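Local coordinates for tartrate dehydrogenase/decarboxylase (Pseudomonas putida, PDB 3FLK), which oxidises tartrate with NAD as acceptor, converts meso-tartrate to D-glycerate and oxidatively decarboxylates D-malate to pyruvate, using magnesium or manganese, at residues E19-G24 with I299-S304; R108-F113 with G126-V131; R182-V187 with R237-V242. The protein carries 1 engineered substitution. One frame throughout, in Å; residues are numbered along the deposited sequence.

Interactions 1 and 2 are buried. Interaction 3 is only partly so, and several of its arginines lie toward the surface. Interaction 1 joins two helices mainly by apolar packing, of side chains on each other and on backbone. Interactions 2 and 3 both belong to the large mixed sheet, where backbone bonds set the register. Interaction 2 pairs antiparallel strands and carries an arginine of the oxalate pocket at one end. Interaction 3 pairs parallel strands and adds a buried aspartate held by an arginine. Strands 129-135 and 240-243 are neighbours, so interactions 2 and 3 touch through Val131. Interactions 1 and 2 meet where Trp303 lies against Pro109, Arg111 and Phe113, and they share one sulfate.

Interaction 1. Residues E19-G24 with I299-S304; sequences EVLPEG and IAMIWS. With SO4 (sulfate ion), chain J.
Met301, present as selenomethionine, packs on Val20 and Leu21 where helix 17-35 meets helix 299-313 in the isocitrate/isopropylmalate dehydrogenase fold. The short helical segments cross at -41°, and their axes come within 8.1 Å. The tight part lies around the start of the Met301 side chain. Its CG is anti to the backbone N (chi1 -171°) and sits 3.4 Å from Val20 O. Met301 CB meets Val20 CG2 at 3.8 Å. Gly24 lets the helices close up, with its CA 4.4 Å from Ile302 CA. A CB at this glycine would press on Met301 CG. Ile302 CG1 packs directly on Gly24 CA, at 3.8 Å.

The packing is looser further out. Leu21 CD1 comes only to 4.1 Å from Met301 SE. Glu23 CB stays 4.5 Å from Ile302 CD1, and the Glu23 carboxylate turns away to a salt bridge with Arg26. Even this side is buried, since Glu23 and Ile302 both touch helix 349-361. The next residue, Trp303, does not touch segment 19-24; its NE1 donates a nearly straight bond of 2.8 Å to O3 of a sulfate, probably from the crystallisation liquor.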
# COMPACT_ATOMS: atom_id res chain seq x y z
N GLU A 19 -8.76 -4.92 -26.24
CA GLU A 19 -8.20 -6.23 -26.56
C GLU A 19 -8.83 -7.36 -25.75
O GLU A 19 -9.13 -8.43 -26.29
CB GLU A 19 -6.68 -6.23 -26.37
CG GLU A 19 -5.92 -5.31 -27.32
CD GLU A 19 -4.42 -5.27 -27.06
OE1 GLU A 19 -3.98 -5.70 -25.97
OE2 GLU A 19 -3.67 -4.80 -27.94
N VAL A 20 -9.05 -7.13 -24.46
CA VAL A 20 -9.52 -8.20 -23.58
C VAL A 20 -11.04 -8.43 -23.61
O VAL A 20 -11.50 -9.56 -23.45
CB VAL A 20 -9.00 -8.07 -22.11
CG1 VAL A 20 -7.47 -8.08 -22.09
CG2 VAL A 20 -9.55 -6.82 -21.42
N LEU A 21 -11.81 -7.36 -23.82
CA LEU A 21 -13.28 -7.46 -23.81
C LEU A 21 -13.85 -8.49 -24.79
O LEU A 21 -14.68 -9.31 -24.40
CB LEU A 21 -13.97 -6.10 -23.99
CG LEU A 21 -15.50 -6.16 -23.95
CD1 LEU A 21 -16.00 -6.25 -22.52
CD2 LEU A 21 -16.14 -4.98 -24.65
N PRO A 22 -13.42 -8.45 -26.08
CA PRO A 22 -13.93 -9.45 -27.03
C PRO A 22 -13.63 -10.90 -26.61
O PRO A 22 -14.40 -11.80 -26.95
CB PRO A 22 -13.19 -9.11 -28.33
CG PRO A 22 -12.84 -7.67 -28.19
CD PRO A 22 -12.51 -7.51 -26.74
N GLU A 23 -12.55 -11.11 -25.86
CA GLU A 23 -12.23 -12.44 -25.34
C GLU A 23 -13.18 -12.84 -24.21
O GLU A 23 -13.58 -14.00 -24.11
CB GLU A 23 -10.77 -12.53 -24.89
CG GLU A 23 -9.74 -12.25 -26.00
CD GLU A 23 -10.04 -12.98 -27.31
OE1 GLU A 23 -9.91 -12.35 -28.38
OE2 GLU A 23 -10.40 -14.17 -27.27
N GLY A 24 -13.54 -11.88 -23.37
CA GLY A 24 -14.55 -12.09 -22.33
C GLY A 24 -15.89 -12.47 -22.93
O GLY A 24 -16.52 -13.44 -22.50
N ILE A 299 -7.58 -13.16 -18.85
CA ILE A 299 -8.22 -13.95 -17.79
C ILE A 299 -9.02 -13.09 -16.80
O ILE A 299 -10.11 -13.47 -16.39
CB ILE A 299 -7.22 -14.91 -17.06
CG1 ILE A 299 -6.74 -16.00 -18.03
CG2 ILE A 299 -7.88 -15.54 -15.83
CD1 ILE A 299 -5.62 -16.88 -17.48
N ALA A 300 -8.47 -11.93 -16.44
CA ALA A 300 -9.16 -11.00 -15.54
C ALA A 300 -10.53 -10.60 -16.08
O ALA A 300 -11.52 -10.63 -15.35
CB ALA A 300 -8.30 -9.76 -15.29
N MSE A 301 -10.57 -10.25 -17.37
CA MSE A 301 -11.80 -9.92 -18.07
C MSE A 301 -12.78 -11.10 -18.07
O MSE A 301 -13.97 -10.92 -17.79
CB MSE A 301 -11.49 -9.50 -19.51
CG MSE A 301 -12.67 -8.92 -20.28
SE MSE A 301 -13.03 -7.06 -19.78
CE MSE A 301 -14.52 -7.35 -18.57
N ILE A 302 -12.27 -12.29 -18.37
CA ILE A 302 -13.09 -13.51 -18.47
C ILE A 302 -13.67 -13.91 -17.11
O ILE A 302 -14.87 -14.18 -17.00
CB ILE A 302 -12.30 -14.67 -19.12
CG1 ILE A 302 -12.02 -14.36 -20.60
CG2 ILE A 302 -13.07 -15.99 -19.01
CD1 ILE A 302 -10.80 -15.07 -21.18
N TRP A 303 -12.82 -13.93 -16.09
CA TRP A 303 -13.24 -14.23 -14.72
C TRP A 303 -14.30 -13.23 -14.24
O TRP A 303 -15.28 -13.62 -13.62
CB TRP A 303 -12.02 -14.24 -13.79
CG TRP A 303 -12.23 -14.79 -12.40
CD1 TRP A 303 -13.42 -15.08 -11.78
CD2 TRP A 303 -11.21 -15.09 -11.44
NE1 TRP A 303 -13.19 -15.54 -10.50
CE2 TRP A 303 -11.85 -15.56 -10.27
CE3 TRP A 303 -9.81 -15.00 -11.45
CZ2 TRP A 303 -11.13 -15.94 -9.13
CZ3 TRP A 303 -9.10 -15.38 -10.32
CH2 TRP A 303 -9.76 -15.84 -9.17
N SER A 304 -14.11 -11.95 -14.56
CA SER A 304 -15.12 -10.91 -14.28
C SER A 304 -16.48 -11.27 -14.89
O SER A 304 -17.52 -11.01 -14.29
CB SER A 304 -14.68 -9.55 -14.81
OG SER A 304 -13.59 -9.05 -14.07
S SO4 J . -14.93 -17.40 -7.72
O1 SO4 J . -14.21 -16.45 -6.87
O2 SO4 J . -16.19 -17.76 -7.07
O3 SO4 J . -15.21 -16.80 -9.02
O4 SO4 J . -14.11 -18.60 -7.89

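Interaction 2. Residues R108-F113 with G126-V131; sequences RPVRLF and GDIDFV. With OXL (oxalate ion), chain G; SO4 (sulfate ion), chain J.
Val110 and Phe130 form a hydrogen-bonded pair of two antiparallel strands, 105-111 and 129-135, in the large mixed sheet of the isocitrate/isopropylmalate dehydrogenase fold. Val110 N donates to Phe130 O at 2.7 Å, and Phe130 N returns a bond to Val110 O at 3.0 Å.

Arg108 extends away from the pair into the active site, where its NH1 and NH2 both donate to oxalate O4, each at 3.0 Å. NH1 also bonds Ser252 OG. Arg98 and Arg134 of the same chain, and Lys192 of the second subunit, bond the same oxalate.

Past the strand ends Leu112 N still reaches Ile128 O at 3.0 Å. A water gives a second bond to Ile128 O and also links Leu112 O to Gly126 N.

Arg111 and Asp129 lie side by side on one face of the sheet, pointing the same way. Arg111 NE forms a salt bridge with Asp129 OD1 at 3.3 Å; the hydrogen bond within it is weak, with the two planes turned 53° apart. The other side of the guanidinium serves a sulfate: Arg111 NH1 donates to its O4 at 2.8 Å, and NH2 to its O1. A water that accepts from Arg111 NH2 sits beside Asp129 OD1 and Phe130 O.

On the face that carries Val110 and Phe130 the contact is apolar. Phe130 CG stands between its backbone N and carbonyl carbon (chi1 61°), and one face of the ring lies under Val110. Val110 CB is 3.9 Å from the ring centroid, a CH-pi contact. Val110 CG1 also meets Ile128 CG2 at 3.8 Å.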
# COMPACT_ATOMS: atom_id res chain seq x y z
N ARG A 108 -13.13 -8.28 -4.93
CA ARG A 108 -11.94 -8.61 -5.71
C ARG A 108 -11.22 -9.83 -5.12
O ARG A 108 -10.43 -9.70 -4.18
CB ARG A 108 -11.01 -7.39 -5.79
CG ARG A 108 -11.60 -6.22 -6.56
CD ARG A 108 -10.76 -4.95 -6.48
NE ARG A 108 -11.21 -3.96 -7.46
CZ ARG A 108 -10.48 -2.93 -7.89
NH1 ARG A 108 -9.25 -2.73 -7.43
NH2 ARG A 108 -10.98 -2.09 -8.79
N PRO A 109 -11.50 -11.04 -5.66
CA PRO A 109 -10.85 -12.26 -5.17
C PRO A 109 -9.37 -12.37 -5.56
O PRO A 109 -8.97 -11.93 -6.64
CB PRO A 109 -11.66 -13.39 -5.83
CG PRO A 109 -12.25 -12.78 -7.04
CD PRO A 109 -12.47 -11.32 -6.74
N VAL A 110 -8.59 -12.94 -4.66
CA VAL A 110 -7.16 -13.16 -4.87
C VAL A 110 -6.88 -14.65 -4.70
O VAL A 110 -7.21 -15.23 -3.66
CB VAL A 110 -6.30 -12.32 -3.88
CG1 VAL A 110 -4.82 -12.60 -4.08
CG2 VAL A 110 -6.59 -10.83 -4.04
N ARG A 111 -6.28 -15.27 -5.71
CA ARG A 111 -6.06 -16.72 -5.71
C ARG A 111 -4.81 -17.13 -6.48
O ARG A 111 -4.57 -16.65 -7.59
CB ARG A 111 -7.29 -17.42 -6.30
CG ARG A 111 -7.32 -18.94 -6.11
CD ARG A 111 -8.70 -19.48 -6.46
NE ARG A 111 -9.75 -18.72 -5.79
CZ ARG A 111 -10.98 -18.52 -6.27
NH1 ARG A 111 -11.33 -19.01 -7.45
NH2 ARG A 111 -11.84 -17.80 -5.57
N LEU A 112 -4.03 -18.02 -5.87
CA LEU A 112 -2.91 -18.65 -6.57
C LEU A 112 -3.38 -19.98 -7.16
O LEU A 112 -3.80 -20.89 -6.43
CB LEU A 112 -1.73 -18.87 -5.61
CG LEU A 112 -0.52 -19.70 -6.07
CD1 LEU A 112 0.28 -19.00 -7.17
CD2 LEU A 112 0.37 -20.00 -4.87
N PHE A 113 -3.33 -20.07 -8.49
CA PHE A 113 -3.72 -21.29 -9.21
C PHE A 113 -2.53 -22.23 -9.38
O PHE A 113 -1.39 -21.78 -9.45
CB PHE A 113 -4.31 -20.93 -10.58
CG PHE A 113 -5.62 -20.21 -10.52
CD1 PHE A 113 -6.82 -20.92 -10.39
CD2 PHE A 113 -5.68 -18.82 -10.61
CE1 PHE A 113 -8.04 -20.25 -10.34
CE2 PHE A 113 -6.90 -18.15 -10.55
CZ PHE A 113 -8.08 -18.86 -10.42
N GLY A 126 -3.14 -22.88 -2.04
CA GLY A 126 -3.88 -22.90 -0.79
C GLY A 126 -3.46 -21.78 0.14
O GLY A 126 -4.26 -21.29 0.94
N ASP A 127 -2.19 -21.38 0.04
CA ASP A 127 -1.63 -20.29 0.85
C ASP A 127 -2.17 -18.91 0.47
O ASP A 127 -2.20 -18.01 1.31
CB ASP A 127 -0.10 -20.29 0.78
CG ASP A 127 0.54 -21.48 1.49
OD1 ASP A 127 -0.20 -22.32 2.05
OD2 ASP A 127 1.79 -21.56 1.49
N ILE A 128 -2.57 -18.75 -0.78
CA ILE A 128 -3.12 -17.47 -1.24
C ILE A 128 -4.53 -17.68 -1.79
O ILE A 128 -4.71 -18.04 -2.95
CB ILE A 128 -2.21 -16.77 -2.29
CG1 ILE A 128 -0.76 -16.66 -1.77
CG2 ILE A 128 -2.76 -15.38 -2.63
CD1 ILE A 128 0.26 -16.25 -2.83
N ASP A 129 -5.52 -17.49 -0.92
CA ASP A 129 -6.93 -17.64 -1.30
C ASP A 129 -7.79 -16.76 -0.39
O ASP A 129 -8.25 -17.20 0.67
CB ASP A 129 -7.36 -19.11 -1.22
CG ASP A 129 -8.58 -19.41 -2.08
OD1 ASP A 129 -9.29 -18.48 -2.51
OD2 ASP A 129 -8.83 -20.61 -2.34
N PHE A 130 -7.99 -15.52 -0.81
CA PHE A 130 -8.80 -14.58 -0.04
C PHE A 130 -9.59 -13.62 -0.91
O PHE A 130 -9.44 -13.61 -2.14
CB PHE A 130 -7.96 -13.86 1.03
CG PHE A 130 -6.83 -13.03 0.49
CD1 PHE A 130 -7.03 -11.70 0.11
CD2 PHE A 130 -5.55 -13.56 0.38
CE1 PHE A 130 -5.99 -10.93 -0.38
CE2 PHE A 130 -4.49 -12.80 -0.11
CZ PHE A 130 -4.71 -11.48 -0.49
N VAL A 131 -10.44 -12.81 -0.28
CA VAL A 131 -11.26 -11.85 -1.00
C VAL A 131 -11.15 -10.46 -0.36
O VAL A 131 -11.28 -10.30 0.85
CB VAL A 131 -12.74 -12.33 -1.12
CG1 VAL A 131 -13.37 -12.60 0.25
CG2 VAL A 131 -13.59 -11.34 -1.92
C1 OXL G . -8.13 1.93 -9.52
C2 OXL G . -9.03 0.82 -9.19
O1 OXL G . -6.89 1.71 -9.55
O2 OXL G . -10.26 1.02 -9.13
O3 OXL G . -8.61 3.06 -9.74
O4 OXL G . -8.53 -0.31 -8.97
S SO4 J . -14.93 -17.40 -7.72
O1 SO4 J . -14.21 -16.45 -6.87
O2 SO4 J . -16.19 -17.76 -7.07
O3 SO4 J . -15.21 -16.80 -9.02
O4 SO4 J . -14.11 -18.60 -7.89
O HOH W 1 -10.45 -16.05 -3.37
O HOH W 2 -4.21 -20.79 -3.54

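Interaction 3. Residues R182-V187 with R237-V242; sequences RERKHV and RFDVVV. With SO4 (sulfate ion), chain M; SO4 (sulfate ion), chain K.
Arg182 and Asp239 reach toward each other tip to tip in a two-bond salt bridge. Arg182 NE donates to Asp239 OD2 at 2.7 Å, and its NH2 to Asp239 OD1 at 3.0 Å. Both oxygens lie near the guanidinium plane, yet the nitrogens approach from above the carboxylate plane. A sulfate O1 sits 3.5 Å above the guanidinium plane, over its centre. An alanine in place of Arg182 would probably leave the buried Asp239 carboxylate without its charged mate and freer to turn.

Water adds to the polar network. One molecule accepts from Arg184 N and donates to Asp239 OD1 and to the same sulfate O1. Arg184 NH1 lies 4.5 Å from Asp239 OD1, beyond a salt bridge, and a water that accepts from NH1 sits beside that oxygen. Arg184 NH2 bonds Glu236 O.

The backbone link is that of parallel strands: Val240 N donates to His186 O at 3.3 Å. Val187 CA adds a CA-H...O contact to Val240 O.

Apolar contacts follow. Val187 CG1 meets Val242 CG1 at 3.7 Å, and Arg182 CD rests on Val240 CG2 at the same distance.

Strands 186-191 and 240-243 are thus neighbours in the mixed sheet. Strand 218-223 lies beyond the first and strand 129-135 beyond the second, while helix 165-181 covers Val187, Val240 and Val242.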
# COMPACT_ATOMS: atom_id res chain seq x y z
N ARG A 182 -18.52 -18.22 4.72
CA ARG A 182 -17.28 -18.91 4.36
C ARG A 182 -16.82 -19.87 5.45
O ARG A 182 -17.28 -19.79 6.59
CB ARG A 182 -16.19 -17.89 4.00
CG ARG A 182 -16.44 -17.19 2.67
CD ARG A 182 -15.48 -16.02 2.43
NE ARG A 182 -14.12 -16.46 2.12
CZ ARG A 182 -13.66 -16.71 0.89
NH1 ARG A 182 -14.46 -16.58 -0.17
NH2 ARG A 182 -12.41 -17.09 0.72
N GLU A 183 -15.93 -20.79 5.08
CA GLU A 183 -15.46 -21.84 5.98
C GLU A 183 -14.60 -21.32 7.15
O GLU A 183 -14.70 -21.83 8.27
CB GLU A 183 -14.69 -22.92 5.20
CG GLU A 183 -14.68 -24.31 5.85
CD GLU A 183 -15.99 -25.08 5.64
OE1 GLU A 183 -16.65 -24.90 4.60
OE2 GLU A 183 -16.34 -25.89 6.54
N ARG A 184 -13.78 -20.31 6.88
CA ARG A 184 -12.85 -19.80 7.90
C ARG A 184 -13.47 -18.78 8.87
O ARG A 184 -12.97 -18.60 9.98
CB ARG A 184 -11.56 -19.27 7.27
CG ARG A 184 -10.68 -20.37 6.69
CD ARG A 184 -9.47 -19.80 5.97
NE ARG A 184 -8.38 -19.49 6.89
CZ ARG A 184 -7.29 -18.79 6.57
NH1 ARG A 184 -7.14 -18.31 5.34
NH2 ARG A 184 -6.36 -18.56 7.49
N LYS A 185 -14.55 -18.12 8.43
CA LYS A 185 -15.26 -17.11 9.23
C LYS A 185 -14.30 -16.11 9.88
O LYS A 185 -14.23 -16.00 11.11
CB LYS A 185 -16.18 -17.78 10.27
CG LYS A 185 -17.13 -18.81 9.67
CD LYS A 185 -18.27 -19.17 10.61
CE LYS A 185 -18.96 -20.45 10.16
NZ LYS A 185 -19.41 -20.41 8.73
N HIS A 186 -13.57 -15.39 9.04
CA HIS A 186 -12.53 -14.48 9.51
C HIS A 186 -12.48 -13.19 8.68
O HIS A 186 -12.42 -13.25 7.45
CB HIS A 186 -11.17 -15.19 9.53
CG HIS A 186 -10.01 -14.29 9.80
ND1 HIS A 186 -9.96 -13.44 10.89
CD2 HIS A 186 -8.83 -14.13 9.15
CE1 HIS A 186 -8.82 -12.78 10.88
NE2 HIS A 186 -8.11 -13.18 9.84
N VAL A 187 -12.52 -12.05 9.37
CA VAL A 187 -12.45 -10.73 8.73
C VAL A 187 -11.21 -9.98 9.20
O VAL A 187 -10.99 -9.84 10.41
CB VAL A 187 -13.71 -9.87 9.01
CG1 VAL A 187 -13.51 -8.42 8.54
CG2 VAL A 187 -14.94 -10.45 8.36
N ARG A 237 -2.92 -16.24 6.29
CA ARG A 237 -3.73 -15.76 7.41
C ARG A 237 -5.04 -15.10 6.99
O ARG A 237 -5.93 -14.90 7.82
CB ARG A 237 -2.92 -14.77 8.26
CG ARG A 237 -1.74 -15.39 9.01
CD ARG A 237 -2.18 -16.10 10.29
NE ARG A 237 -1.04 -16.51 11.10
CZ ARG A 237 -0.48 -17.71 11.07
NH1 ARG A 237 -0.95 -18.65 10.26
NH2 ARG A 237 0.56 -17.98 11.85
N PHE A 238 -5.17 -14.76 5.72
CA PHE A 238 -6.29 -13.94 5.26
C PHE A 238 -7.40 -14.74 4.58
O PHE A 238 -7.13 -15.72 3.87
CB PHE A 238 -5.80 -12.80 4.37
CG PHE A 238 -4.72 -11.97 5.01
CD1 PHE A 238 -5.03 -11.08 6.03
CD2 PHE A 238 -3.39 -12.11 4.61
CE1 PHE A 238 -4.04 -10.32 6.64
CE2 PHE A 238 -2.39 -11.35 5.22
CZ PHE A 238 -2.72 -10.46 6.23
N ASP A 239 -8.64 -14.32 4.82
CA ASP A 239 -9.80 -14.88 4.13
C ASP A 239 -10.68 -13.78 3.56
O ASP A 239 -10.88 -13.71 2.34
CB ASP A 239 -10.61 -15.79 5.05
CG ASP A 239 -11.60 -16.65 4.28
OD1 ASP A 239 -11.16 -17.48 3.45
OD2 ASP A 239 -12.82 -16.49 4.49
N VAL A 240 -11.23 -12.94 4.43
CA VAL A 240 -11.97 -11.75 4.00
C VAL A 240 -11.23 -10.52 4.50
O VAL A 240 -10.98 -10.38 5.70
CB VAL A 240 -13.43 -11.75 4.52
CG1 VAL A 240 -14.15 -10.45 4.15
CG2 VAL A 240 -14.21 -12.94 3.98
N VAL A 241 -10.85 -9.64 3.57
CA VAL A 241 -10.17 -8.40 3.91
C VAL A 241 -11.06 -7.22 3.53
O VAL A 241 -11.37 -7.02 2.35
CB VAL A 241 -8.77 -8.28 3.23
CG1 VAL A 241 -8.05 -7.02 3.69
CG2 VAL A 241 -7.92 -9.51 3.53
N VAL A 242 -11.49 -6.46 4.53
CA VAL A 242 -12.35 -5.30 4.31
C VAL A 242 -11.54 -4.01 4.44
O VAL A 242 -10.71 -3.87 5.35
CB VAL A 242 -13.62 -5.32 5.23
CG1 VAL A 242 -13.25 -5.21 6.72
CG2 VAL A 242 -14.63 -4.25 4.82
S SO4 M . -15.27 -20.91 1.36
O1 SO4 M . -14.27 -20.05 1.97
O2 SO4 M . -16.06 -20.13 0.40
O3 SO4 M . -14.61 -22.01 0.66
O4 SO4 M . -16.15 -21.46 2.39
S SO4 K . 0.97 -14.73 13.96
O1 SO4 K . 2.15 -15.56 13.71
O2 SO4 K . 1.39 -13.40 14.39
O3 SO4 K . 0.18 -14.62 12.74
O4 SO4 K . 0.16 -15.35 15.01
O HOH W 3 -12.73 -19.74 4.08
O HOH W 4 -8.60 -18.56 2.95
O HOH W 5 -14.03 -15.51 6.40